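Local structure of precorrin-6y methyltransferase/putative decarboxylase (Methanothermobacter thermautotrophicus, 1L3I) at residues Val40-Gly45 with Ala60-Pro65; Asp102-Gly107 with Gly128-Thr133. The protein probably catalyses the S-adenosylmethionine-dependent C-15 methylation of cobalt-precorrin-6B and the decarboxylation of C-12 that gives cobalt-precorrin-7 in cobalamin biosynthesis. All coordinates share one frame; numbering follows the deposited sequence.

Contact 1: residues Val40-Gly45 with Ala60-Pro65; sequences VGCGTG and AIDRNP. With SAH (S-adenosyl-L-homocysteine), chain G.
The glycine-rich loop at G41-G45 meets the acidic end of the next parallel strand at D62, forming part of the S-adenosylmethionine site of a Rossmann-like methyltransferase, occupied here by S-adenosylhomocysteine. The parallel pairing of V40 with I61 gives way to the loop, where the carbonyl oxygen of I61 takes two backbone donors from opposite faces of its plane: G41 N at 2.8 Å and C42 N at 2.9 Å. One residue on, the D62 carboxylate reaches back under the loop, and G43 N meets its OD2 at 2.8 Å, nearly along the C-O axis. The same OD2 accepts from the ribose O3' (2.6 Å), while OD1 takes O2' (2.8 Å). OD1 also closes an Asx turn, its anti lone pair receiving N64 N, so backbone bonds on both oxygens fix the carboxylate for the ribose diol. C42 has SG between its backbone N and carbonyl carbon (chi1 60°), which lays the sulphur against A60 CB at 3.8 Å. Positive phi suits glycine at G41 and G43, and a CB on either would run into the ligand. R63 extends its chain alongside the adenine, CG lying 3.5 Å from the ligand's C2. Helix 65-77 packs against C42 and D62, helix 91-95 covers V40 and I61, and strand 84-88 flanks strand 57-62.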
loop_
_atom_site.group_PDB
_atom_site.type_symbol
_atom_site.label_atom_id
_atom_site.label_comp_id
_atom_site.label_asym_id
_atom_site.label_seq_id
_atom_site.Cartn_x
_atom_site.Cartn_y
_atom_site.Cartn_z
ATOM N N VAL A 40 1.960 -20.489 17.905
ATOM C CA VAL A 40 2.430 -21.534 17.010
ATOM C C VAL A 40 3.465 -20.953 16.052
ATOM O O VAL A 40 3.132 -20.116 15.195
ATOM C CB VAL A 40 1.254 -22.155 16.222
ATOM C CG1 VAL A 40 1.736 -23.247 15.297
ATOM C CG2 VAL A 40 0.207 -22.698 17.180
ATOM N N GLY A 41 4.717 -21.393 16.194
ATOM C CA GLY A 41 5.782 -20.890 15.351
ATOM C C GLY A 41 6.256 -19.589 15.946
ATOM O O GLY A 41 6.112 -18.537 15.347
ATOM N N CYS A 42 6.840 -19.660 17.132
ATOM C CA CYS A 42 7.299 -18.453 17.808
ATOM C C CYS A 42 8.472 -17.702 17.182
ATOM O O CYS A 42 8.668 -16.529 17.489
ATOM C CB CYS A 42 7.549 -18.707 19.296
ATOM S SG CYS A 42 8.764 -19.941 19.703
ATOM N N GLY A 43 9.224 -18.364 16.303
ATOM C CA GLY A 43 10.354 -17.739 15.628
ATOM C C GLY A 43 11.320 -17.007 16.549
ATOM O O GLY A 43 11.874 -17.611 17.451
ATOM N N THR A 44 11.517 -15.711 16.292
ATOM C CA THR A 44 12.391 -14.849 17.086
ATOM C C THR A 44 11.770 -14.486 18.454
ATOM O O THR A 44 12.477 -14.093 19.382
ATOM C CB THR A 44 12.737 -13.575 16.291
ATOM O OG1 THR A 44 13.366 -13.941 15.064
ATOM C CG2 THR A 44 13.669 -12.665 17.057
ATOM N N GLY A 45 10.449 -14.589 18.565
ATOM C CA GLY A 45 9.792 -14.291 19.822
ATOM C C GLY A 45 8.974 -13.023 19.838
ATOM O O GLY A 45 8.418 -12.666 20.871
ATOM N N ALA A 60 4.789 -21.406 23.701
ATOM C CA ALA A 60 5.487 -21.049 22.464
ATOM C C ALA A 60 6.073 -22.297 21.794
ATOM O O ALA A 60 6.959 -22.946 22.329
ATOM C CB ALA A 60 6.578 -20.039 22.754
ATOM N N ILE A 61 5.597 -22.586 20.593
ATOM C CA ILE A 61 6.015 -23.769 19.856
ATOM C C ILE A 61 6.835 -23.426 18.614
ATOM O O ILE A 61 6.568 -22.411 17.955
ATOM C CB ILE A 61 4.765 -24.527 19.363
ATOM C CG1 ILE A 61 3.854 -24.884 20.527
ATOM C CG2 ILE A 61 5.145 -25.751 18.576
ATOM C CD1 ILE A 61 2.475 -25.349 20.093
ATOM N N ASP A 62 7.803 -24.286 18.284
ATOM C CA ASP A 62 8.619 -24.125 17.082
ATOM C C ASP A 62 9.406 -25.389 16.719
ATOM O O ASP A 62 9.947 -26.063 17.589
ATOM C CB ASP A 62 9.571 -22.939 17.204
ATOM C CG ASP A 62 9.860 -22.299 15.856
ATOM O OD1 ASP A 62 10.447 -22.980 14.988
ATOM O OD2 ASP A 62 9.484 -21.121 15.666
ATOM N N ARG A 63 9.432 -25.699 15.425
ATOM C CA ARG A 63 10.166 -26.845 14.880
ATOM C C ARG A 63 11.660 -26.605 15.074
ATOM O O ARG A 63 12.427 -27.521 15.377
ATOM C CB ARG A 63 9.978 -26.939 13.363
ATOM C CG ARG A 63 8.626 -27.282 12.842
ATOM C CD ARG A 63 8.664 -27.268 11.327
ATOM N NE ARG A 63 7.387 -27.686 10.760
ATOM C CZ ARG A 63 7.214 -28.086 9.505
ATOM N NH1 ARG A 63 8.232 -28.137 8.663
ATOM N NH2 ARG A 63 6.000 -28.431 9.084
ATOM N N ASN A 64 12.068 -25.372 14.794
ATOM C CA ASN A 64 13.455 -24.971 14.865
ATOM C C ASN A 64 13.991 -24.813 16.277
ATOM O O ASN A 64 13.554 -23.924 17.017
ATOM C CB ASN A 64 13.669 -23.671 14.072
ATOM C CG ASN A 64 15.154 -23.372 13.770
ATOM O OD1 ASN A 64 15.495 -22.262 13.347
ATOM N ND2 ASN A 64 16.023 -24.355 13.954
ATOM N N PRO A 65 14.967 -25.670 16.675
ATOM C CA PRO A 65 15.590 -25.630 17.999
ATOM C C PRO A 65 16.154 -24.227 18.190
ATOM O O PRO A 65 16.128 -23.678 19.287
ATOM C CB PRO A 65 16.734 -26.632 17.859
ATOM C CG PRO A 65 16.202 -27.629 16.925
ATOM C CD PRO A 65 15.530 -26.782 15.878
HETATM N N SAH G . 6.157 -14.269 14.745
HETATM C CA SAH G . 7.561 -14.552 15.065
HETATM C CB SAH G . 8.320 -15.128 13.841
HETATM C CG SAH G . 7.720 -16.467 13.328
HETATM S SD SAH G . 8.548 -17.239 11.933
HETATM C C SAH G . 8.220 -13.268 15.548
HETATM O O SAH G . 7.506 -12.251 15.608
HETATM O OXT SAH G . 9.423 -13.298 15.878
HETATM C "C5'" SAH G . 7.592 -18.719 11.708
HETATM C "C4'" SAH G . 8.035 -19.838 12.583
HETATM O "O4'" SAH G . 7.169 -20.934 12.232
HETATM C "C3'" SAH G . 9.540 -20.362 12.370
HETATM O "O3'" SAH G . 10.488 -20.217 13.476
HETATM C "C2'" SAH G . 9.250 -21.820 11.945
HETATM O "O2'" SAH G . 10.254 -22.811 12.216
HETATM C "C1'" SAH G . 7.911 -22.060 12.605
HETATM N N9 SAH G . 7.060 -23.146 12.138
HETATM C C8 SAH G . 6.545 -23.338 10.832
HETATM N N7 SAH G . 5.805 -24.403 10.769
HETATM C C5 SAH G . 5.827 -24.959 12.068
HETATM C C6 SAH G . 5.233 -26.096 12.645
HETATM N N6 SAH G . 4.455 -26.925 11.940
HETATM N N1 SAH G . 5.444 -26.366 13.964
HETATM C C2 SAH G . 6.217 -25.534 14.651
HETATM N N3 SAH G . 6.826 -24.441 14.227
HETATM C C4 SAH G . 6.596 -24.196 12.921
#

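Contact 2: residues Asp102-Gly107 with Gly128-Thr133; sequences DIAVVG and GRIIVT. With SAH (S-adenosyl-L-homocysteine), chain G.
R129 folds back over the start of the neighbouring strand, its chain bent at chi2 (124°) and chi3 (-87°), so that D102 O lies over one face of the guanidinium, displaced toward its rim. NH1 comes to 3.5 Å from I103 CG1, the two side chains crossing at a slant, and donates to A29 O; NE is hydrogen-bonded to G127 O. An alanine here would probably bare part of I103 and leave A29 O and G127 O without these donors. Further along, A104 and V106 point to the same side of the sheet as I130 and V132. There V106 and V132 lie side by side, their CG2 methyls 4.1 Å apart, whereas V105 and I131 share the other side with I103 and R129. Beneath them the strands run parallel at 10°, joined by five backbone bonds from R129 N to D102 O through T133 N to V106 O, the last at 3.1 Å. A water bridges V106 O and T133 O. These are central strands of the Rossmann-like sheet, and G107 O ends beside C5' of the S-adenosylhomocysteine at 3.4 Å. Helix 113-122 packs on A104, V106 and I130, helix 19-29 on I103, V105, I131 and T133, and antiparallel strand 170-183 borders strand 128-134.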
loop_
_atom_site.group_PDB
_atom_site.type_symbol
_atom_site.label_atom_id
_atom_site.label_comp_id
_atom_site.label_asym_id
_atom_site.label_seq_id
_atom_site.Cartn_x
_atom_site.Cartn_y
_atom_site.Cartn_z
ATOM N N ASP A 102 -7.320 -19.627 25.187
ATOM C CA ASP A 102 -8.201 -18.490 25.004
ATOM C C ASP A 102 -7.756 -17.738 23.756
ATOM O O ASP A 102 -8.579 -17.142 23.058
ATOM C CB ASP A 102 -8.114 -17.566 26.207
ATOM C CG ASP A 102 -8.595 -18.230 27.479
ATOM O OD1 ASP A 102 -9.814 -18.503 27.569
ATOM O OD2 ASP A 102 -7.764 -18.502 28.377
ATOM N N ILE A 103 -6.449 -17.769 23.495
ATOM C CA ILE A 103 -5.860 -17.088 22.358
ATOM C C ILE A 103 -4.897 -18.012 21.617
ATOM O O ILE A 103 -4.079 -18.700 22.227
ATOM C CB ILE A 103 -5.071 -15.835 22.810
ATOM C CG1 ILE A 103 -5.988 -14.846 23.524
ATOM C CG2 ILE A 103 -4.387 -15.166 21.630
ATOM C CD1 ILE A 103 -5.230 -13.781 24.281
ATOM N N ALA A 104 -4.990 -18.014 20.296
ATOM C CA ALA A 104 -4.110 -18.808 19.458
ATOM C C ALA A 104 -3.615 -17.944 18.292
ATOM O O ALA A 104 -4.411 -17.429 17.493
ATOM C CB ALA A 104 -4.838 -20.028 18.924
ATOM N N VAL A 105 -2.301 -17.743 18.235
ATOM C CA VAL A 105 -1.663 -16.981 17.160
ATOM C C VAL A 105 -0.808 -17.964 16.364
ATOM O O VAL A 105 0.058 -18.665 16.924
ATOM C CB VAL A 105 -0.760 -15.851 17.691
ATOM C CG1 VAL A 105 -0.028 -15.146 16.516
ATOM C CG2 VAL A 105 -1.602 -14.866 18.513
ATOM N N VAL A 106 -1.089 -18.074 15.075
ATOM C CA VAL A 106 -0.322 -18.972 14.232
ATOM C C VAL A 106 0.665 -18.130 13.440
ATOM O O VAL A 106 0.289 -17.494 12.455
ATOM C CB VAL A 106 -1.230 -19.781 13.273
ATOM C CG1 VAL A 106 -0.404 -20.831 12.539
ATOM C CG2 VAL A 106 -2.347 -20.440 14.057
ATOM N N GLY A 107 1.915 -18.114 13.897
ATOM C CA GLY A 107 2.959 -17.344 13.237
ATOM C C GLY A 107 3.673 -18.079 12.115
ATOM O O GLY A 107 4.440 -17.461 11.372
ATOM N N GLY A 128 -12.803 -17.580 22.642
ATOM C CA GLY A 128 -11.404 -17.591 22.240
ATOM C C GLY A 128 -11.185 -16.936 20.880
ATOM O O GLY A 128 -12.090 -16.870 20.053
ATOM N N ARG A 129 -9.964 -16.467 20.647
ATOM C CA ARG A 129 -9.610 -15.801 19.407
ATOM C C ARG A 129 -8.471 -16.512 18.701
ATOM O O ARG A 129 -7.520 -16.953 19.337
ATOM C CB ARG A 129 -9.176 -14.362 19.706
ATOM C CG ARG A 129 -10.277 -13.419 20.207
ATOM C CD ARG A 129 -9.914 -12.795 21.549
ATOM N NE ARG A 129 -10.321 -13.647 22.656
ATOM C CZ ARG A 129 -9.767 -13.660 23.869
ATOM N NH1 ARG A 129 -8.748 -12.861 24.172
ATOM N NH2 ARG A 129 -10.243 -14.476 24.792
ATOM N N ILE A 130 -8.579 -16.626 17.380
ATOM C CA ILE A 130 -7.536 -17.235 16.561
ATOM C C ILE A 130 -7.079 -16.159 15.572
ATOM O O ILE A 130 -7.900 -15.453 14.991
ATOM C CB ILE A 130 -8.048 -18.448 15.750
ATOM C CG1 ILE A 130 -8.669 -19.503 16.682
ATOM C CG2 ILE A 130 -6.913 -19.041 14.913
ATOM C CD1 ILE A 130 -9.253 -20.679 15.930
ATOM N N ILE A 131 -5.765 -16.010 15.415
ATOM C CA ILE A 131 -5.189 -15.026 14.495
ATOM C C ILE A 131 -4.047 -15.689 13.741
ATOM O O ILE A 131 -3.130 -16.230 14.338
ATOM C CB ILE A 131 -4.658 -13.771 15.255
ATOM C CG1 ILE A 131 -5.800 -13.082 16.005
ATOM C CG2 ILE A 131 -4.010 -12.784 14.272
ATOM C CD1 ILE A 131 -5.402 -12.568 17.336
ATOM N N VAL A 132 -4.153 -15.724 12.427
ATOM C CA VAL A 132 -3.135 -16.332 11.601
ATOM C C VAL A 132 -2.431 -15.208 10.861
ATOM O O VAL A 132 -3.082 -14.359 10.265
ATOM C CB VAL A 132 -3.752 -17.314 10.553
ATOM C CG1 VAL A 132 -2.641 -17.951 9.716
ATOM C CG2 VAL A 132 -4.603 -18.397 11.242
ATOM N N THR A 133 -1.108 -15.189 10.943
ATOM C CA THR A 133 -0.283 -14.190 10.277
ATOM C C THR A 133 0.146 -14.809 8.963
ATOM O O THR A 133 0.875 -15.803 8.961
ATOM C CB THR A 133 0.974 -13.899 11.107
ATOM O OG1 THR A 133 0.589 -13.636 12.460
ATOM C CG2 THR A 133 1.692 -12.685 10.561
HETATM N N SAH G . 6.157 -14.269 14.745
HETATM C CA SAH G . 7.561 -14.552 15.065
HETATM C CB SAH G . 8.320 -15.128 13.841
HETATM C CG SAH G . 7.720 -16.467 13.328
HETATM S SD SAH G . 8.548 -17.239 11.933
HETATM C C SAH G . 8.220 -13.268 15.548
HETATM O O SAH G . 7.506 -12.251 15.608
HETATM O OXT SAH G . 9.423 -13.298 15.878
HETATM C "C5'" SAH G . 7.592 -18.719 11.708
HETATM C "C4'" SAH G . 8.035 -19.838 12.583
HETATM O "O4'" SAH G . 7.169 -20.934 12.232
HETATM C "C3'" SAH G . 9.540 -20.362 12.370
HETATM O "O3'" SAH G . 10.488 -20.217 13.476
HETATM C "C2'" SAH G . 9.250 -21.820 11.945
HETATM O "O2'" SAH G . 10.254 -22.811 12.216
HETATM C "C1'" SAH G . 7.911 -22.060 12.605
HETATM N N9 SAH G . 7.060 -23.146 12.138
HETATM C C8 SAH G . 6.545 -23.338 10.832
HETATM N N7 SAH G . 5.805 -24.403 10.769
HETATM C C5 SAH G . 5.827 -24.959 12.068
HETATM C C6 SAH G . 5.233 -26.096 12.645
HETATM N N6 SAH G . 4.455 -26.925 11.940
HETATM N N1 SAH G . 5.444 -26.366 13.964
HETATM C C2 SAH G . 6.217 -25.534 14.651
HETATM N N3 SAH G . 6.826 -24.441 14.227
HETATM C C4 SAH G . 6.596 -24.196 12.921
HETATM O O HOH W 1 1.165 -18.276 9.947
#

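Contact 1 is complete in the chain before contact 2 begins, and their centres lie 14 Å apart in one mixed sheet. Strands 57-62, 36-40, 101-106 and 128-134 stand side by side in that order, so the two contacts are neighbouring strand pairs. They join directly where V40 N lies 2.8 Å from V105 O and V40 O 2.7 Å from G107 N, both probable hydrogen bonds, while V40 CB packs on V106 CA. The ligand lies at the C-terminal ends of the first three of these strands: contact 1 supplies the glycine-rich loop and the D62 carboxylate that binds the ribose, and contact 2 brings G107, just past strand 101-106, to the same S-adenosylhomocysteine.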